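Local coordinates for Alpha/beta hydrolase fold protein (Ochrobactrum, PDB 4G9E) that is an N-acyl homoserine lactonase of the alpha/beta hydrolase fold, probably opening the lactone ring of acyl-homoserine signals and seen here with the ring-opened butanoyl product, at residues His12-Val17 with Lys64-Ile69; Glu78-Ala83 with Gly105-Glu110; Phe99-Gly104 with Gly247-Arg252; Met122-Pro127 with Ala212-Arg217; Ile203-Gln208 with Lys229-Asn234. One frame throughout, in Å; residues are numbered along the deposited sequence.

In the fold
The eight-stranded mixed sheet ties most of these contacts together. Contacts 3 and 4 sit at its middle, their centres only 7 Å apart, on the neighbouring strands 97-101 and 120-124. Contact 2 shares helix 103-111 with contact 3 and touches contacts 1, 3, 4 and 5. Contacts 1 and 5 lie on opposite sides of the chain's centre, 32 Å apart centre to centre, on strand 13-19 and on the end of helix 200-206 with the loop after helix 224-227. Along the chain contact 1 closes first; contacts 2 and 3 interleave, as do 4 and 5, and the latter two nest inside the loop closed by contact 3, whose ends both reach the bound product.

Contact 1. Residues His12-Val17 with Lys64-Ile69; sequences HGRIAV and KSTDAI
R14 and T66 meet in a strand-to-loop contact near the surface, where strand 13-19 runs beside the irregular chain leading from strand 52-57 to helix 71-74. The two segments run in nearly opposite directions, and the bonds between them mix backbone groups with hydroxyls. T66 N donates to R14 O at 3.0 Å. I69 N reaches H12 O at 2.9 Å.

Two side-chain oxygens complete the set. T66 OG1 stands between its own backbone N and carbonyl carbon (chi1 61°), where it accepts R14 N at 3.0 Å and donates its own hydrogen bond to D67 O. S65 OG takes A16 N at 2.9 Å and bonds onward to D58 O. On the same threonine, CG2 lies 3.5 Å from R14 CZ, over one guanidinium face and displaced toward the rim, while R14 NE forms a salt bridge with E7. A water held by K64 O bonds only weakly to R14 O and NE. G13 has a phi of 133°, and a CB there would run into T66 OG1; I69 CD1 rests against G13 N at 3.6 Å.

The arrangement belongs to the antiparallel N-terminal margin of the alpha/beta hydrolase sheet, with the loop after strand 52-57 turned back along strand 13-19.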
# COMPACT_ATOMS: atom_id res chain seq x y z
N HIS A 12 4.35 -4.32 17.92
CA HIS A 12 4.03 -2.95 17.57
C HIS A 12 2.73 -2.47 18.20
O HIS A 12 2.44 -1.27 18.21
CB HIS A 12 3.89 -2.83 16.05
CG HIS A 12 5.19 -2.92 15.32
ND1 HIS A 12 5.77 -4.11 14.95
CD2 HIS A 12 6.03 -1.94 14.89
CE1 HIS A 12 6.90 -3.87 14.33
NE2 HIS A 12 7.09 -2.56 14.29
N GLY A 13 1.96 -3.40 18.73
CA GLY A 13 0.62 -3.10 19.21
C GLY A 13 -0.37 -4.13 18.70
O GLY A 13 0.00 -5.15 18.13
N ARG A 14 -1.65 -3.86 18.92
CA ARG A 14 -2.69 -4.79 18.49
C ARG A 14 -3.10 -4.43 17.07
O ARG A 14 -3.59 -3.34 16.82
CB ARG A 14 -3.88 -4.73 19.44
CG ARG A 14 -4.84 -5.90 19.29
CD ARG A 14 -5.98 -5.81 20.29
NE ARG A 14 -6.83 -4.65 20.04
CZ ARG A 14 -6.95 -3.62 20.86
NH1 ARG A 14 -6.28 -3.60 22.01
NH2 ARG A 14 -7.75 -2.61 20.55
N ILE A 15 -2.89 -5.36 16.15
CA ILE A 15 -3.14 -5.09 14.74
C ILE A 15 -4.39 -5.81 14.25
O ILE A 15 -4.55 -7.03 14.42
CB ILE A 15 -1.91 -5.43 13.87
CG1 ILE A 15 -0.77 -4.47 14.22
CG2 ILE A 15 -2.26 -5.34 12.39
CD1 ILE A 15 0.52 -4.74 13.47
N ALA A 16 -5.29 -5.04 13.66
CA ALA A 16 -6.53 -5.58 13.10
C ALA A 16 -6.24 -6.20 11.74
O ALA A 16 -5.50 -5.64 10.93
CB ALA A 16 -7.55 -4.47 12.96
N VAL A 17 -6.84 -7.37 11.48
CA VAL A 17 -6.64 -8.10 10.24
C VAL A 17 -7.98 -8.55 9.66
O VAL A 17 -8.80 -9.13 10.37
CB VAL A 17 -5.77 -9.36 10.46
CG1 VAL A 17 -5.56 -10.10 9.15
CG2 VAL A 17 -4.43 -8.98 11.08
N LYS A 64 -8.64 0.12 12.77
CA LYS A 64 -9.01 -0.57 14.00
C LYS A 64 -7.79 -1.10 14.79
O LYS A 64 -7.94 -1.75 15.77
CB LYS A 64 -10.00 -1.71 13.70
CG LYS A 64 -11.28 -1.17 13.12
CD LYS A 64 -12.44 -2.10 13.10
CE LYS A 64 -13.60 -1.39 12.43
NZ LYS A 64 -14.20 -0.38 13.31
N SER A 65 -6.59 -0.85 14.30
CA SER A 65 -5.39 -1.18 15.06
C SER A 65 -5.19 -0.15 16.15
O SER A 65 -5.71 0.96 16.06
CB SER A 65 -4.18 -1.22 14.14
OG SER A 65 -4.24 -2.36 13.31
N THR A 66 -4.44 -0.51 17.18
CA THR A 66 -4.09 0.46 18.21
C THR A 66 -3.01 1.38 17.68
O THR A 66 -2.35 1.08 16.68
CB THR A 66 -3.57 -0.20 19.51
OG1 THR A 66 -2.39 -0.97 19.24
CG2 THR A 66 -4.64 -1.10 20.12
N ASP A 67 -2.83 2.52 18.34
CA ASP A 67 -1.64 3.31 18.09
C ASP A 67 -0.42 2.44 18.40
O ASP A 67 -0.52 1.45 19.12
CB ASP A 67 -1.65 4.58 18.94
CG ASP A 67 -2.70 5.58 18.49
OD1 ASP A 67 -3.27 5.41 17.39
OD2 ASP A 67 -2.95 6.55 19.24
N ALA A 68 0.71 2.80 17.83
CA ALA A 68 1.95 2.06 18.06
C ALA A 68 2.35 2.10 19.53
O ALA A 68 2.26 3.14 20.18
CB ALA A 68 3.06 2.62 17.21
N ILE A 69 2.85 0.98 20.03
CA ILE A 69 3.46 0.95 21.36
C ILE A 69 4.61 1.95 21.40
O ILE A 69 4.78 2.68 22.38
CB ILE A 69 3.97 -0.47 21.69
CG1 ILE A 69 2.78 -1.40 21.95
CG2 ILE A 69 4.89 -0.44 22.90
CD1 ILE A 69 3.16 -2.86 22.08
O HOH W 1 -6.77 -3.93 17.12

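Contact 2. Residues Glu78-Ala83 with Gly105-Glu110; sequences EGYADA and GHIGIE
I107 of helix 103-111 pushes its two branches against Y80 and A81 of helix 77-91. The helix axes come within 8.0 Å and cross at -70°, and the small side chain of A81 lies where the backbones are nearest.

I107 sets CG1 anti to its carbonyl carbon (chi1 -64°) and CG2 anti to its backbone N, so the branches part. The CG1 arm, extended through chi2, carries CD1 to 3.4 Å from Y80 CB. The same methyl meets the start of the ring obliquely, 3.6 Å from Y80 CD2. CG2 turns to the backbone instead and lies 3.7 Å from A81 N. The far end of the Y80 ring leads away, and the side chain packs also on H62, Y75 and L103.

One turn on from I107 along helix 103-111, E110 CB touches A81 CB at 3.7 Å, and A81 CB lies equally near I107 O. E110, modelled in two conformers, has a chain bent at chi2 in the one described; its CG passes 4.2 Å from E78 N. The carboxylate then turns to other partners, OE1 to G198 N and OE2 to Q200 NE2, while E78 OE2 bonds to T196. H106, the neighbour of I107, lines the ligand pocket.

No hydrogen bond joins the two segments. The helices are held here by close van der Waals contact, mostly of carbon atoms, with E110 lending CB and CG and taking its polar partners elsewhere, so the fit depends on side-chain shape and not on directed bonds.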
# COMPACT_ATOMS: atom_id res chain seq x y z
N GLU A 78 9.96 1.72 6.82
CA GLU A 78 10.66 0.51 7.24
C GLU A 78 10.04 -0.10 8.50
O GLU A 78 9.99 -1.32 8.63
CB GLU A 78 12.16 0.77 7.38
CG GLU A 78 12.56 1.76 8.47
CD GLU A 78 12.61 3.22 8.02
OE1 GLU A 78 11.92 3.63 7.06
OE2 GLU A 78 13.34 3.99 8.68
N GLY A 79 9.56 0.73 9.43
CA GLY A 79 8.90 0.23 10.62
C GLY A 79 7.60 -0.48 10.31
O GLY A 79 7.29 -1.53 10.90
N TYR A 80 6.82 0.10 9.41
CA TYR A 80 5.60 -0.56 8.95
C TYR A 80 5.92 -1.87 8.24
O TYR A 80 5.18 -2.85 8.36
CB TYR A 80 4.84 0.35 8.00
CG TYR A 80 4.19 1.58 8.61
CD1 TYR A 80 3.39 1.50 9.74
CD2 TYR A 80 4.34 2.82 8.00
CE1 TYR A 80 2.76 2.65 10.26
CE2 TYR A 80 3.74 3.96 8.51
CZ TYR A 80 2.94 3.86 9.62
OH TYR A 80 2.33 4.99 10.11
N ALA A 81 7.01 -1.89 7.48
CA ALA A 81 7.42 -3.12 6.81
C ALA A 81 7.77 -4.19 7.84
O ALA A 81 7.44 -5.36 7.66
CB ALA A 81 8.57 -2.86 5.87
N ASP A 82 8.46 -3.80 8.91
CA ASP A 82 8.73 -4.73 10.00
C ASP A 82 7.42 -5.25 10.58
O ASP A 82 7.26 -6.45 10.77
CB ASP A 82 9.57 -4.06 11.10
CG ASP A 82 11.04 -4.04 10.78
OD1 ASP A 82 11.53 -5.01 10.17
OD2 ASP A 82 11.72 -3.05 11.13
N ALA A 83 6.49 -4.34 10.84
CA ALA A 83 5.21 -4.74 11.43
C ALA A 83 4.46 -5.73 10.53
O ALA A 83 3.93 -6.73 11.01
CB ALA A 83 4.35 -3.52 11.73
N GLY A 105 2.59 0.91 -0.84
CA GLY A 105 3.56 0.54 -1.85
C GLY A 105 4.99 0.77 -1.40
O GLY A 105 5.86 -0.06 -1.64
N HIS A 106 5.23 1.91 -0.75
CA HIS A 106 6.55 2.18 -0.19
C HIS A 106 6.91 1.13 0.88
O HIS A 106 8.05 0.67 0.97
CB HIS A 106 6.60 3.59 0.41
CG HIS A 106 6.39 4.68 -0.59
ND1 HIS A 106 7.36 5.09 -1.48
CD2 HIS A 106 5.30 5.43 -0.86
CE1 HIS A 106 6.88 6.05 -2.24
NE2 HIS A 106 5.63 6.28 -1.90
N ILE A 107 5.93 0.78 1.71
CA ILE A 107 6.09 -0.28 2.69
C ILE A 107 6.43 -1.60 2.01
O ILE A 107 7.35 -2.32 2.42
CB ILE A 107 4.83 -0.40 3.58
CG1 ILE A 107 4.63 0.89 4.38
CG2 ILE A 107 4.91 -1.64 4.47
CD1 ILE A 107 3.28 0.99 5.04
N GLY A 108 5.69 -1.93 0.95
CA GLY A 108 5.97 -3.14 0.19
C GLY A 108 7.39 -3.20 -0.35
O GLY A 108 8.03 -4.25 -0.33
N ILE A 109 7.89 -2.07 -0.83
CA ILE A 109 9.27 -2.00 -1.30
C ILE A 109 10.25 -2.31 -0.15
O ILE A 109 11.21 -3.06 -0.32
CB ILE A 109 9.57 -0.62 -1.95
CG1 ILE A 109 8.73 -0.43 -3.22
CG2 ILE A 109 11.07 -0.48 -2.24
CD1 ILE A 109 8.78 0.98 -3.77
N GLU A 110 10.00 -1.73 1.03
CA GLU A 110 10.83 -2.03 2.18
C GLU A 110 10.66 -3.49 2.66
O GLU A 110 11.54 -4.02 3.33
CB GLU A 110 10.60 -1.02 3.31
CG GLU A 110 10.88 0.44 2.93
CD GLU A 110 12.34 0.72 2.59
OE1 GLU A 110 13.22 -0.04 3.04
OE2 GLU A 110 12.59 1.71 1.87

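Contact 3. Residues Phe99-Gly104 with Gly247-Arg252; sequences FGWSLG and GHAPFR. With C4L (N-butanoyl-L-homoserine), chain C.
W101 and H248 are joined by a hydrogen bond: W101 NE1 donates to H248 O at 2.8 Å, with an N-H...O angle of 144° and the donor above the carbonyl plane. The same nitrogen lies over one face of the imidazole, toward its rim.

Aromatic and apolar contacts surround the indole. F251 turns its edge to the face of the W101 five-membered ring, its CE2 3.5 Å from W101 CD2 and the planes at 73°. A249 CB touches W101 CZ2 at 3.9 Å. In a separate, neighbouring pair, the F99 ring tip CZ meets F251 CD2. An alanine in place of W101 would probably leave H248 O without its indole donor and open a gap beside the F251 edge, freeing that ring to shift.

S102 lies in the sharp turn between strand 97-101 and helix 103-111, a turn that fits the nucleophile elbow (GxSxG) of alpha/beta hydrolases, where a CB on G100 or G104 would clash. With H248 and E219, which bonds to H248 ND1, it has the geometry of a catalytic triad.

The polar contacts at the bound N-butanoyl-L-homoserine centre on its carboxylate. H248 NE2 donates to O1 and L103 N to O2, each at 2.8 Å, the latter placed as in an oxyanion hole. S102 OG lies 2.6 Å from the carboxylate carbon C4. It is also 3.0 Å from H248 NE2, in the plane of the imidazole and at its edge, and bonds to G125 O. N33 N and Y160 OH hold the product as well.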
# COMPACT_ATOMS: atom_id res chain seq x y z
N PHE A 99 0.25 -6.39 -2.53
CA PHE A 99 -0.23 -5.19 -3.19
C PHE A 99 -0.10 -4.04 -2.20
O PHE A 99 -0.66 -4.11 -1.10
CB PHE A 99 -1.69 -5.32 -3.62
CG PHE A 99 -2.29 -4.02 -4.04
CD1 PHE A 99 -1.93 -3.45 -5.25
CD2 PHE A 99 -3.13 -3.30 -3.19
CE1 PHE A 99 -2.43 -2.22 -5.63
CE2 PHE A 99 -3.63 -2.07 -3.57
CZ PHE A 99 -3.28 -1.52 -4.79
N GLY A 100 0.60 -2.98 -2.58
CA GLY A 100 0.73 -1.82 -1.72
C GLY A 100 0.17 -0.58 -2.37
O GLY A 100 0.56 -0.22 -3.48
N TRP A 101 -0.73 0.08 -1.65
CA TRP A 101 -1.36 1.31 -2.10
C TRP A 101 -0.66 2.51 -1.47
O TRP A 101 -0.80 2.75 -0.26
CB TRP A 101 -2.84 1.31 -1.74
CG TRP A 101 -3.53 2.59 -2.09
CD1 TRP A 101 -3.32 3.35 -3.21
CD2 TRP A 101 -4.51 3.27 -1.31
NE1 TRP A 101 -4.12 4.47 -3.16
CE2 TRP A 101 -4.86 4.44 -2.01
CE3 TRP A 101 -5.15 2.99 -0.10
CZ2 TRP A 101 -5.82 5.34 -1.53
CZ3 TRP A 101 -6.09 3.88 0.37
CH2 TRP A 101 -6.41 5.04 -0.34
N SER A 102 0.08 3.25 -2.29
CA SER A 102 0.64 4.54 -1.94
C SER A 102 1.66 4.37 -0.81
O SER A 102 2.67 3.72 -1.04
CB SER A 102 -0.46 5.56 -1.67
OG SER A 102 0.08 6.86 -1.77
N LEU A 103 1.43 4.91 0.38
CA LEU A 103 2.31 4.56 1.51
C LEU A 103 2.51 3.05 1.57
O LEU A 103 3.61 2.57 1.82
CB LEU A 103 1.71 5.08 2.81
CG LEU A 103 2.37 4.60 4.11
CD1 LEU A 103 3.83 5.04 4.19
CD2 LEU A 103 1.58 5.08 5.32
N GLY A 104 1.44 2.28 1.35
CA GLY A 104 1.54 0.83 1.36
C GLY A 104 2.49 0.25 0.31
O GLY A 104 3.11 -0.79 0.54
N GLY A 247 -8.02 7.99 -10.37
CA GLY A 247 -6.95 8.79 -9.81
C GLY A 247 -6.05 7.97 -8.90
O GLY A 247 -5.39 7.03 -9.34
N HIS A 248 -6.04 8.33 -7.62
CA HIS A 248 -5.12 7.73 -6.67
C HIS A 248 -5.53 6.33 -6.21
O HIS A 248 -4.69 5.61 -5.68
CB HIS A 248 -5.02 8.63 -5.44
CG HIS A 248 -3.87 8.31 -4.53
ND1 HIS A 248 -2.56 8.18 -4.97
CD2 HIS A 248 -3.82 8.17 -3.18
CE1 HIS A 248 -1.77 7.96 -3.94
NE2 HIS A 248 -2.50 7.95 -2.84
N ALA A 249 -6.79 5.96 -6.39
CA ALA A 249 -7.30 4.73 -5.79
C ALA A 249 -8.08 3.90 -6.81
O ALA A 249 -9.28 3.64 -6.63
CB ALA A 249 -8.18 5.04 -4.59
N PRO A 250 -7.42 3.46 -7.89
CA PRO A 250 -8.16 2.76 -8.95
C PRO A 250 -8.84 1.48 -8.49
O PRO A 250 -9.80 1.06 -9.12
CB PRO A 250 -7.08 2.48 -10.00
CG PRO A 250 -5.76 2.58 -9.25
CD PRO A 250 -6.00 3.66 -8.24
N PHE A 251 -8.35 0.85 -7.42
CA PHE A 251 -8.96 -0.36 -6.90
C PHE A 251 -10.39 -0.14 -6.41
O PHE A 251 -11.17 -1.09 -6.33
CB PHE A 251 -8.09 -0.95 -5.78
CG PHE A 251 -7.88 0.00 -4.65
CD1 PHE A 251 -8.82 0.09 -3.63
CD2 PHE A 251 -6.79 0.87 -4.62
CE1 PHE A 251 -8.68 0.99 -2.61
CE2 PHE A 251 -6.65 1.79 -3.60
CZ PHE A 251 -7.59 1.85 -2.59
N ARG A 252 -10.75 1.11 -6.08
CA ARG A 252 -12.13 1.42 -5.71
C ARG A 252 -12.84 2.31 -6.75
O ARG A 252 -14.06 2.28 -6.88
CB ARG A 252 -12.24 2.03 -4.31
CG ARG A 252 -11.58 3.40 -4.15
CD ARG A 252 -11.56 3.90 -2.68
NE ARG A 252 -12.89 3.89 -2.09
CZ ARG A 252 -13.80 4.84 -2.29
NH1 ARG A 252 -13.49 5.91 -3.02
NH2 ARG A 252 -15.01 4.73 -1.75
O1 C4L C . -1.98 7.94 -0.10
C4 C4L C . -0.86 7.87 0.46
O2 C4L C . -0.47 6.88 1.12
C3 C4L C . 0.09 9.05 0.36
C2 C4L C . -0.19 9.89 -0.90
C1 C4L C . 0.38 11.29 -0.79
O3 C4L C . -0.39 12.07 0.14
N1 C4L C . 1.49 8.64 0.32
C5 C4L C . 2.31 8.78 1.37
O4 C4L C . 1.96 9.27 2.43
C6 C4L C . 3.73 8.30 1.19
C7 C4L C . 4.69 9.38 1.69
C8 C4L C . 4.61 10.66 0.86

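Contact 4. Residues Met122-Pro127 with Ala212-Arg217; sequences MITGTP and AVVNGR
Parallel pairing of neighbouring strands in the central alpha/beta hydrolase sheet joins M122, I123 and T124 of strand 120-124 to A212, V213 and V214 of strand 211-216. I123 bonds through both its N and its O: the N donates to A212 O at 2.9 Å, and the O accepts V214 N at 3.2 Å.

On one face of the sheet M122 runs out extended and bends only at chi3 (-74°), which brings CE to 3.7 Å from A212 CB and near V214 CG2. L262 and F265 of helix 255-270 pack on this methionine. On the other face I123 CG1 and V213 CG2 lie side by side, 4.0 Å apart.

Beyond the strand pairing, side chains take over the bonding. T124 OG1 donates a hydrogen bond to V214 O at 2.8 Å. G125, with a positive phi, donates its N to N215 OD1 at 2.8 Å; it lies next to the serine site, an arrangement consistent with N215 steadying this turn from the second shell. The amide of N215 has another use: ND2 donates to a water at 3.1 Å, and that water also accepts T126 N at 3.0 Å.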
# COMPACT_ATOMS: atom_id res chain seq x y z
N MET A 122 2.88 -5.54 -6.30
CA MET A 122 2.22 -4.54 -7.14
C MET A 122 2.11 -3.25 -6.34
O MET A 122 1.69 -3.27 -5.19
CB MET A 122 0.82 -5.01 -7.57
CG MET A 122 0.08 -3.95 -8.40
SD MET A 122 -1.55 -4.45 -8.97
CE MET A 122 -1.08 -5.58 -10.27
N ILE A 123 2.51 -2.15 -6.97
CA ILE A 123 2.45 -0.83 -6.33
C ILE A 123 1.58 0.12 -7.13
O ILE A 123 1.72 0.25 -8.36
CB ILE A 123 3.86 -0.25 -6.07
CG1 ILE A 123 4.67 -0.13 -7.37
CG2 ILE A 123 4.60 -1.11 -5.05
CD1 ILE A 123 6.02 0.58 -7.20
N THR A 124 0.67 0.78 -6.42
CA THR A 124 -0.29 1.71 -6.99
C THR A 124 -0.26 2.98 -6.16
O THR A 124 -0.38 2.92 -4.94
CB THR A 124 -1.70 1.10 -6.94
OG1 THR A 124 -1.77 0.00 -7.86
CG2 THR A 124 -2.78 2.13 -7.26
N GLY A 125 -0.08 4.12 -6.82
CA GLY A 125 0.01 5.38 -6.11
C GLY A 125 1.37 5.61 -5.46
O GLY A 125 1.48 6.41 -4.54
N THR A 126 2.39 4.92 -5.97
CA THR A 126 3.72 4.87 -5.35
C THR A 126 4.81 5.09 -6.39
O THR A 126 5.03 4.24 -7.24
CB THR A 126 3.95 3.47 -4.76
OG1 THR A 126 2.90 3.15 -3.84
CG2 THR A 126 5.31 3.37 -4.06
N PRO A 127 5.52 6.23 -6.30
CA PRO A 127 6.73 6.39 -7.12
C PRO A 127 7.94 5.94 -6.31
O PRO A 127 8.21 6.52 -5.25
CB PRO A 127 6.78 7.90 -7.35
CG PRO A 127 6.15 8.49 -6.11
CD PRO A 127 5.21 7.44 -5.53
N ALA A 212 4.85 -5.09 -10.33
CA ALA A 212 3.82 -4.53 -11.20
C ALA A 212 3.52 -3.11 -10.75
O ALA A 212 3.50 -2.82 -9.56
CB ALA A 212 2.56 -5.37 -11.12
N VAL A 213 3.27 -2.25 -11.73
CA VAL A 213 3.00 -0.85 -11.46
C VAL A 213 1.70 -0.49 -12.17
O VAL A 213 1.61 -0.61 -13.39
CB VAL A 213 4.14 0.05 -11.98
CG1 VAL A 213 3.84 1.52 -11.73
CG2 VAL A 213 5.47 -0.34 -11.33
N VAL A 214 0.70 -0.08 -11.40
CA VAL A 214 -0.63 0.22 -11.94
C VAL A 214 -1.13 1.51 -11.29
O VAL A 214 -1.18 1.60 -10.06
CB VAL A 214 -1.64 -0.91 -11.63
CG1 VAL A 214 -3.03 -0.54 -12.13
CG2 VAL A 214 -1.17 -2.23 -12.24
N ASN A 215 -1.47 2.50 -12.11
CA ASN A 215 -1.93 3.79 -11.60
C ASN A 215 -3.12 4.33 -12.36
O ASN A 215 -3.32 3.99 -13.53
CB ASN A 215 -0.82 4.84 -11.67
CG ASN A 215 0.20 4.66 -10.59
OD1 ASN A 215 -0.06 4.99 -9.43
ND2 ASN A 215 1.35 4.10 -10.93
N GLY A 216 -3.88 5.19 -11.71
CA GLY A 216 -4.91 5.95 -12.40
C GLY A 216 -4.31 7.09 -13.21
O GLY A 216 -3.39 7.77 -12.76
N ARG A 217 -4.84 7.31 -14.40
CA ARG A 217 -4.33 8.34 -15.30
C ARG A 217 -4.40 9.73 -14.67
O ARG A 217 -3.55 10.58 -14.93
CB ARG A 217 -5.10 8.33 -16.63
CG ARG A 217 -4.69 9.42 -17.60
CD ARG A 217 -5.20 9.15 -19.02
NE ARG A 217 -4.55 7.98 -19.60
CZ ARG A 217 -3.31 7.98 -20.08
NH1 ARG A 217 -2.58 9.09 -20.06
NH2 ARG A 217 -2.79 6.87 -20.58
O HOH W 2 2.69 3.08 -8.37

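Contact 5. Residues Ile203-Gln208 with Lys229-Asn234; sequences IVAEAQ and KVKFGN
V204 O is approached by two groups of the opposing loop: G233 N donates to it at 2.9 Å, and F232 CA offers a C-H contact beside it. One residue on, A205 O receives K231 NZ at 2.8 Å, but this bond is doubtful, the lysine being modelled in two conformers. Further along, A207 O accepts a water at 2.9 Å that also reaches N234 N, weakly.

Helix 200-206 ends here and hands over to strand 211-216, so the loop 229-234 supplies donors to the carbonyls of its last turn and of the linker that follows. F232 leans back toward the sheet, touching I211 and V213, and its CD2 packs 3.8 Å from V204 CB. V204 places CG2 between its backbone N and carbonyl carbon, where it meets V230 CG1 at 3.9 Å with the side chains at about a right angle. G233 lies tight against the linker, where a CB would clash with A207 O.

N234 sends ND2 to Q208 O at 3.0 Å, Q208 O lying in the amide plane of N234 and CG being anti to the backbone N (chi1 -177°). An alanine here would probably leave Q208 O without its amide donor and let the linker into strand 211-216 move more freely. The backbone of N234 also bonds to that of I211.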
# COMPACT_ATOMS: atom_id res chain seq x y z
N ILE A 203 16.47 -0.23 -4.54
CA ILE A 203 15.82 -1.49 -4.22
C ILE A 203 15.02 -2.02 -5.41
O ILE A 203 15.16 -3.19 -5.77
CB ILE A 203 14.91 -1.39 -3.00
CG1 ILE A 203 15.76 -1.25 -1.74
CG2 ILE A 203 14.02 -2.60 -2.88
CD1 ILE A 203 14.98 -0.76 -0.53
N VAL A 204 14.21 -1.17 -6.04
CA VAL A 204 13.38 -1.68 -7.13
C VAL A 204 14.20 -1.98 -8.38
O VAL A 204 13.85 -2.89 -9.14
CB VAL A 204 12.14 -0.81 -7.45
CG1 VAL A 204 11.26 -0.65 -6.22
CG2 VAL A 204 12.52 0.53 -8.08
N ALA A 205 15.29 -1.25 -8.58
CA ALA A 205 16.17 -1.49 -9.73
C ALA A 205 16.84 -2.85 -9.64
O ALA A 205 17.07 -3.51 -10.66
CB ALA A 205 17.22 -0.39 -9.84
N GLU A 206 17.15 -3.27 -8.42
CA GLU A 206 17.95 -4.46 -8.19
C GLU A 206 17.12 -5.69 -7.81
O GLU A 206 17.61 -6.82 -7.85
CB GLU A 206 19.01 -4.15 -7.13
CG GLU A 206 19.98 -3.07 -7.60
CD GLU A 206 20.79 -2.42 -6.49
OE1 GLU A 206 20.84 -2.94 -5.36
OE2 GLU A 206 21.40 -1.36 -6.77
N ALA A 207 15.84 -5.48 -7.50
CA ALA A 207 14.97 -6.57 -7.08
C ALA A 207 14.66 -7.51 -8.23
O ALA A 207 14.34 -7.08 -9.34
CB ALA A 207 13.68 -6.00 -6.50
N GLN A 208 14.74 -8.80 -7.96
CA GLN A 208 14.51 -9.82 -9.00
C GLN A 208 13.03 -10.25 -9.11
O GLN A 208 12.61 -10.79 -10.14
CB GLN A 208 15.36 -11.07 -8.71
CG GLN A 208 16.83 -10.75 -8.56
CD GLN A 208 17.30 -10.24 -9.85
OE1 GLN A 208 17.36 -9.05 -10.11
NE2 GLN A 208 17.53 -11.16 -10.73
N LYS A 229 9.64 6.17 -15.99
CA LYS A 229 11.08 6.22 -16.26
C LYS A 229 11.90 5.49 -15.19
O LYS A 229 13.12 5.36 -15.31
CB LYS A 229 11.55 7.67 -16.39
CG LYS A 229 11.01 8.37 -17.63
CD LYS A 229 11.42 9.83 -17.67
CE LYS A 229 10.87 10.54 -18.90
NZ LYS A 229 11.41 9.95 -20.16
N VAL A 230 11.24 5.03 -14.13
CA VAL A 230 11.93 4.32 -13.07
C VAL A 230 12.43 2.96 -13.56
O VAL A 230 11.72 2.25 -14.27
CB VAL A 230 11.02 4.12 -11.84
CG1 VAL A 230 11.65 3.17 -10.83
CG2 VAL A 230 10.69 5.47 -11.21
N LYS A 231 13.67 2.62 -13.20
CA LYS A 231 14.23 1.33 -13.55
C LYS A 231 13.80 0.26 -12.56
O LYS A 231 14.01 0.40 -11.35
CB LYS A 231 15.76 1.38 -13.61
CG LYS A 231 16.38 0.05 -14.02
CD LYS A 231 17.83 -0.07 -13.58
CE LYS A 231 18.37 -1.46 -13.88
NZ LYS A 231 17.53 -2.52 -13.25
N PHE A 232 13.20 -0.81 -13.07
CA PHE A 232 12.83 -1.96 -12.26
C PHE A 232 13.62 -3.18 -12.71
O PHE A 232 13.82 -3.38 -13.91
CB PHE A 232 11.33 -2.26 -12.38
CG PHE A 232 10.44 -1.20 -11.82
CD1 PHE A 232 10.02 -0.14 -12.61
CD2 PHE A 232 10.01 -1.26 -10.51
CE1 PHE A 232 9.20 0.85 -12.09
CE2 PHE A 232 9.19 -0.29 -9.98
CZ PHE A 232 8.78 0.77 -10.78
N GLY A 233 14.03 -4.02 -11.77
CA GLY A 233 14.74 -5.24 -12.11
C GLY A 233 13.91 -6.18 -12.97
O GLY A 233 14.43 -6.83 -13.87
N ASN A 234 12.62 -6.26 -12.69
CA ASN A 234 11.72 -7.21 -13.34
C ASN A 234 10.32 -6.62 -13.38
O ASN A 234 9.46 -6.98 -12.58
CB ASN A 234 11.75 -8.52 -12.56
CG ASN A 234 10.91 -9.60 -13.19
OD1 ASN A 234 10.43 -9.46 -14.32
ND2 ASN A 234 10.74 -10.70 -12.47
O HOH W 3 11.75 -6.02 -9.98